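Local coordinates for protein dehydroquinate synthase (Thermus thermophilus, PDB 1UJN) that probably converts the seven-carbon sugar phosphate DAHP to 3-dehydroquinate, the second step of chorismate biosynthesis, using NAD and one divalent metal ion per subunit, at residues L261-L265 / L325-L330; L289-L294 / L330-F334. All blocks are in the same frame, centred on the assembly; numbering follows the deposited sequence.

Contact 1. Residues L261-L265 / L325-L330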
loop_
_atom_site.group_PDB
_atom_site.type_symbol
_atom_site.label_atom_id
_atom_site.label_comp_id
_atom_site.label_asym_id
_atom_site.label_seq_id
_atom_site.Cartn_x
_atom_site.Cartn_y
_atom_site.Cartn_z
ATOM N N LEU A 261 7.371 7.979 -36.572
ATOM C CA LEU A 261 8.683 8.292 -36.012
ATOM C C LEU A 261 9.668 7.221 -36.480
ATOM O O LEU A 261 10.809 7.519 -36.847
ATOM C CB LEU A 261 8.627 8.295 -34.485
ATOM C CG LEU A 261 7.755 9.365 -33.829
ATOM C CD1 LEU A 261 7.703 9.137 -32.332
ATOM C CD2 LEU A 261 8.314 10.744 -34.150
ATOM N N GLY A 262 9.217 5.971 -36.464
ATOM C CA GLY A 262 10.066 4.874 -36.889
ATOM C C GLY A 262 10.455 5.003 -38.350
ATOM O O GLY A 262 11.602 4.754 -38.722
ATOM N N ARG A 263 9.500 5.401 -39.181
ATOM C CA ARG A 263 9.758 5.555 -40.608
ATOM C C ARG A 263 10.811 6.631 -40.851
ATOM O O ARG A 263 11.732 6.442 -41.649
ATOM C CB ARG A 263 8.470 5.924 -41.341
ATOM C CG ARG A 263 8.583 5.875 -42.856
ATOM C CD ARG A 263 7.319 6.403 -43.517
ATOM N NE ARG A 263 7.137 7.833 -43.277
ATOM C CZ ARG A 263 6.083 8.537 -43.686
ATOM N NH1 ARG A 263 5.103 7.944 -44.361
ATOM N NH2 ARG A 263 6.009 9.834 -43.422
ATOM N N ALA A 264 10.670 7.754 -40.154
ATOM C CA ALA A 264 11.600 8.867 -40.292
ATOM C C ALA A 264 13.019 8.496 -39.871
ATOM O O ALA A 264 13.990 9.069 -40.374
ATOM C CB ALA A 264 11.115 10.049 -39.474
ATOM N N LEU A 265 13.133 7.547 -38.944
ATOM C CA LEU A 265 14.436 7.105 -38.456
ATOM C C LEU A 265 14.987 5.924 -39.247
ATOM O O LEU A 265 15.913 5.246 -38.799
ATOM C CB LEU A 265 14.353 6.735 -36.972
ATOM C CG LEU A 265 14.092 7.888 -35.998
ATOM C CD1 LEU A 265 14.104 7.357 -34.574
ATOM C CD2 LEU A 265 15.158 8.970 -36.166
ATOM N N LEU A 325 14.172 12.691 -29.287
ATOM C CA LEU A 325 14.183 13.023 -30.704
ATOM C C LEU A 325 14.233 14.525 -30.949
ATOM O O LEU A 325 13.679 15.307 -30.177
ATOM C CB LEU A 325 12.937 12.436 -31.380
ATOM C CG LEU A 325 12.777 10.913 -31.315
ATOM C CD1 LEU A 325 11.366 10.523 -31.729
ATOM C CD2 LEU A 325 13.810 10.250 -32.212
ATOM N N PRO A 326 14.913 14.951 -32.026
ATOM C CA PRO A 326 14.994 16.383 -32.328
ATOM C C PRO A 326 13.573 16.903 -32.532
ATOM O O PRO A 326 12.770 16.260 -33.214
ATOM C CB PRO A 326 15.807 16.418 -33.622
ATOM C CG PRO A 326 16.677 15.203 -33.515
ATOM C CD PRO A 326 15.713 14.166 -32.984
ATOM N N GLU A 327 13.253 18.049 -31.940
ATOM C CA GLU A 327 11.916 18.614 -32.079
ATOM C C GLU A 327 11.510 18.690 -33.547
ATOM O O GLU A 327 10.337 18.523 -33.886
ATOM C CB GLU A 327 11.856 20.010 -31.456
ATOM C CG GLU A 327 10.508 20.702 -31.626
ATOM C CD GLU A 327 10.461 22.071 -30.969
ATOM O OE1 GLU A 327 9.429 22.765 -31.106
ATOM O OE2 GLU A 327 11.454 22.452 -30.314
ATOM N N GLY A 328 12.487 18.941 -34.415
ATOM C CA GLY A 328 12.209 19.031 -35.836
ATOM C C GLY A 328 11.635 17.746 -36.401
ATOM O O GLY A 328 10.816 17.777 -37.320
ATOM N N LEU A 329 12.069 16.616 -35.852
ATOM C CA LEU A 329 11.597 15.308 -36.292
ATOM C C LEU A 329 10.173 15.084 -35.782
ATOM O O LEU A 329 9.308 14.598 -36.513
ATOM C CB LEU A 329 12.527 14.214 -35.761
ATOM C CG LEU A 329 12.384 12.788 -36.301
ATOM C CD1 LEU A 329 13.626 11.991 -35.938
ATOM C CD2 LEU A 329 11.137 12.125 -35.735
ATOM N N LEU A 330 9.938 15.443 -34.525
ATOM C CA LEU A 330 8.619 15.293 -33.923
ATOM C C LEU A 330 7.618 16.190 -34.645
ATOM O O LEU A 330 6.484 15.792 -34.913
ATOM C CB LEU A 330 8.671 15.675 -32.443
ATOM C CG LEU A 330 9.674 14.917 -31.568
ATOM C CD1 LEU A 330 9.730 15.570 -30.196
ATOM C CD2 LEU A 330 9.278 13.448 -31.458
#
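L261 and L265, one turn apart at the C-terminal end of helix 247-264, meet L325, in the loop leading into helix 327-342, and L329 in its first turn, in the helical C-terminal part of the dehydroquinate synthase fold. The contact is wholly apolar: no hydrogen bond crosses it, and leucine methyls do nearly all the touching. The CB of L261 points neither at nor away from the other segment, but its branched end comes close to it. Its CD2 is the busiest atom here, with L329 CD2 at 3.5 Å and two further methyls, L325 CD1 and L330 CD2, both 3.9 Å from L261 CD2. The side chains of L261 and L329 slant across each other instead of running alongside.

L329 already points across, and with CG anti to the backbone N (chi1 -169°) its two methyls come to lie against the other segment, whereas the other four leucines keep CG beside that nitrogen. Its methyls then part: CD2 serves L261 and, more loosely, A264 CB at 4.3 Å, while CD1 turns to L265. L265, the first residue beyond the helix to leave helical geometry, likewise divides its branches, sending CD1 to L325 CD2 at 3.7 Å and CD2 to L329.

L325 sits just ahead of P326, the N-cap residue, whose carbonyl oxygen takes the amide hydrogens of both L329 and L330 and so ties down the turn that carries them. W311 and V313 of strand 311-314 pack against the same cluster, W311 touching L261, L325 and L330, and V313 touching L265. L265 and L329 meet nearly perpendicular, and there L265 CD2 presses on L329 CD1 at 3.4 Å, closer than carbons usually pack.

Contact 2. Residues L289-L294 / L330-F334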
loop_
_atom_site.group_PDB
_atom_site.type_symbol
_atom_site.label_atom_id
_atom_site.label_comp_id
_atom_site.label_asym_id
_atom_site.label_seq_id
_atom_site.Cartn_x
_atom_site.Cartn_y
_atom_site.Cartn_z
ATOM N N LEU A 289 -5.598 20.254 -33.366
ATOM C CA LEU A 289 -4.444 20.280 -32.483
ATOM C C LEU A 289 -3.191 20.753 -33.213
ATOM O O LEU A 289 -2.938 20.368 -34.352
ATOM C CB LEU A 289 -4.229 18.882 -31.891
ATOM C CG LEU A 289 -4.767 17.724 -32.742
ATOM C CD1 LEU A 289 -3.992 17.633 -34.052
ATOM C CD2 LEU A 289 -4.661 16.421 -31.963
ATOM N N ALA A 290 -2.420 21.608 -32.552
ATOM C CA ALA A 290 -1.193 22.133 -33.133
ATOM C C ALA A 290 -0.012 21.576 -32.355
ATOM O O ALA A 290 -0.128 21.279 -31.167
ATOM C CB ALA A 290 -1.194 23.653 -33.069
ATOM N N PHE A 291 1.126 21.432 -33.025
ATOM C CA PHE A 291 2.313 20.905 -32.373
ATOM C C PHE A 291 2.697 21.751 -31.164
ATOM O O PHE A 291 3.147 21.224 -30.147
ATOM C CB PHE A 291 3.486 20.864 -33.351
ATOM C CG PHE A 291 4.704 20.188 -32.798
ATOM C CD1 PHE A 291 4.708 18.818 -32.564
ATOM C CD2 PHE A 291 5.846 20.922 -32.491
ATOM C CE1 PHE A 291 5.826 18.186 -32.034
ATOM C CE2 PHE A 291 6.973 20.299 -31.960
ATOM C CZ PHE A 291 6.962 18.928 -31.731
ATOM N N GLU A 292 2.513 23.063 -31.280
ATOM C CA GLU A 292 2.853 23.986 -30.203
ATOM C C GLU A 292 1.973 23.794 -28.971
ATOM O O GLU A 292 2.422 23.991 -27.842
ATOM C CB GLU A 292 2.743 25.434 -30.690
ATOM C CG GLU A 292 3.550 25.737 -31.946
ATOM C CD GLU A 292 2.878 25.235 -33.211
ATOM O OE1 GLU A 292 3.512 25.283 -34.286
ATOM O OE2 GLU A 292 1.709 24.800 -33.132
ATOM N N ASP A 293 0.719 23.412 -29.191
ATOM C CA ASP A 293 -0.213 23.194 -28.093
ATOM C C ASP A 293 -0.090 21.767 -27.571
ATOM O O ASP A 293 -0.759 21.383 -26.612
ATOM C CB ASP A 293 -1.647 23.450 -28.560
ATOM C CG ASP A 293 -1.824 24.829 -29.164
ATOM O OD1 ASP A 293 -1.476 25.824 -28.494
ATOM O OD2 ASP A 293 -2.313 24.919 -30.311
ATOM N N LEU A 294 0.771 20.985 -28.214
ATOM C CA LEU A 294 0.994 19.600 -27.825
ATOM C C LEU A 294 2.055 19.516 -26.733
ATOM O O LEU A 294 1.852 18.876 -25.701
ATOM C CB LEU A 294 1.449 18.785 -29.038
ATOM C CG LEU A 294 1.677 17.290 -28.810
ATOM C CD1 LEU A 294 0.345 16.616 -28.514
ATOM C CD2 LEU A 294 2.323 16.671 -30.041
ATOM N N LEU A 330 9.938 15.443 -34.525
ATOM C CA LEU A 330 8.619 15.293 -33.923
ATOM C C LEU A 330 7.618 16.190 -34.645
ATOM O O LEU A 330 6.484 15.792 -34.913
ATOM C CB LEU A 330 8.671 15.675 -32.443
ATOM C CG LEU A 330 9.674 14.917 -31.568
ATOM C CD1 LEU A 330 9.730 15.570 -30.196
ATOM C CD2 LEU A 330 9.278 13.448 -31.458
ATOM N N ARG A 331 8.051 17.404 -34.960
ATOM C CA ARG A 331 7.209 18.360 -35.646
ATOM C C ARG A 331 6.819 17.821 -37.012
ATOM O O ARG A 331 5.670 17.881 -37.428
ATOM C CB ARG A 331 7.994 19.663 -35.804
ATOM C CG ARG A 331 7.090 20.850 -36.133
ATOM C CD ARG A 331 7.874 22.164 -36.221
ATOM N NE ARG A 331 8.087 22.727 -34.885
ATOM C CZ ARG A 331 7.143 23.560 -34.409
ATOM N NH1 ARG A 331 6.076 23.840 -35.137
ATOM N NH2 ARG A 331 7.285 24.093 -33.191
ATOM N N GLU A 332 7.808 17.277 -37.714
ATOM C CA GLU A 332 7.612 16.698 -39.038
ATOM C C GLU A 332 6.636 15.523 -38.973
ATOM O O GLU A 332 5.719 15.418 -39.783
ATOM C CB GLU A 332 8.959 16.209 -39.582
ATOM C CG GLU A 332 8.902 15.530 -40.940
ATOM C CD GLU A 332 9.000 16.510 -42.097
ATOM O OE1 GLU A 332 9.983 17.286 -42.138
ATOM O OE2 GLU A 332 8.102 16.499 -42.967
ATOM N N ALA A 333 6.851 14.640 -38.006
ATOM C CA ALA A 333 6.000 13.464 -37.841
ATOM C C ALA A 333 4.572 13.849 -37.476
ATOM O O ALA A 333 3.621 13.228 -37.944
ATOM C CB ALA A 333 6.580 12.549 -36.773
ATOM N N PHE A 334 4.419 14.867 -36.635
ATOM C CA PHE A 334 3.087 15.300 -36.230
ATOM C C PHE A 334 2.324 15.818 -37.445
ATOM O O PHE A 334 1.134 15.544 -37.604
ATOM C CB PHE A 334 3.168 16.394 -35.165
ATOM C CG PHE A 334 1.852 16.684 -34.494
ATOM C CD1 PHE A 334 1.233 15.716 -33.706
ATOM C CD2 PHE A 334 1.225 17.913 -34.661
ATOM C CE1 PHE A 334 0.009 15.970 -33.093
ATOM C CE2 PHE A 334 -0.005 18.179 -34.052
ATOM C CZ PHE A 334 -0.614 17.204 -33.266
#
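In the C-terminal helical region, the short, weakly bonded helical turn 291-294 docks on helix 327-342 through two phenylalanines, F291 and F334. Backbone as well as side chain meets the F291 ring: R331 CA stands 3.8 Å from the ring centroid, only 9° off the normal, a CH-pi contact over the face. L330 adds its CB, 3.7 Å from F291 CZ.

The chain of R331 leaves with CG anti to its amide nitrogen, then bends at chi3 (-82°), which brings the guanidinium back to the rim of the same ring. F291 CD2 lies under the centre of the guanidinium, 3.5 Å from R331 CZ, with the two planes steeply inclined. From the bent E292 side chain, OE1 meets the guanidinium at its edge and accepts a fairly straight hydrogen bond from R331 NH1 at 3.1 Å, part of a salt bridge, the donor standing above the carboxylate plane. R331 NH2 has a second acid, E327 OE1. A leucine in place of R331 would probably leave E292 and E327 without their shared positive partner and take away the guanidinium that covers CD2 at the rim of F291.

F334 is buried too. L294 CD2 lies over one face of its ring, 4.2 Å from the centroid, in a second CH-pi contact, while L289 CD1 touches F334 CZ at 3.5 Å. Beyond the two segments, W337 meets the F334 ring with planes about 20° apart, Y257 of helix 247-264 also touches F334, and L289 and L294 rest on helix 231-240, so the turn is held between that helix and helix 327-342.

Overall arrangement
Both contacts use the N-terminal half of helix 327-342, and L330 belongs to both: its CD2 goes to helix 247-264 in contact 1, its CB to the turn 291-294 in contact 2. Their centres lie 11 Å apart, and the two join directly where L261 CD2 packs on A333 CB. Contact 1 is smaller, partly buried and purely aliphatic. Contact 2 is a buried contact and covers more surface, 412 Å² against 253 Å², built on aromatic rings with a salt bridge at its outer margin. The side chain of L261 is about 11 Å from that of H231, a predicted zinc ligand, whereas contact 2 lies away from the annotated sites. Neither contact touches the other subunit.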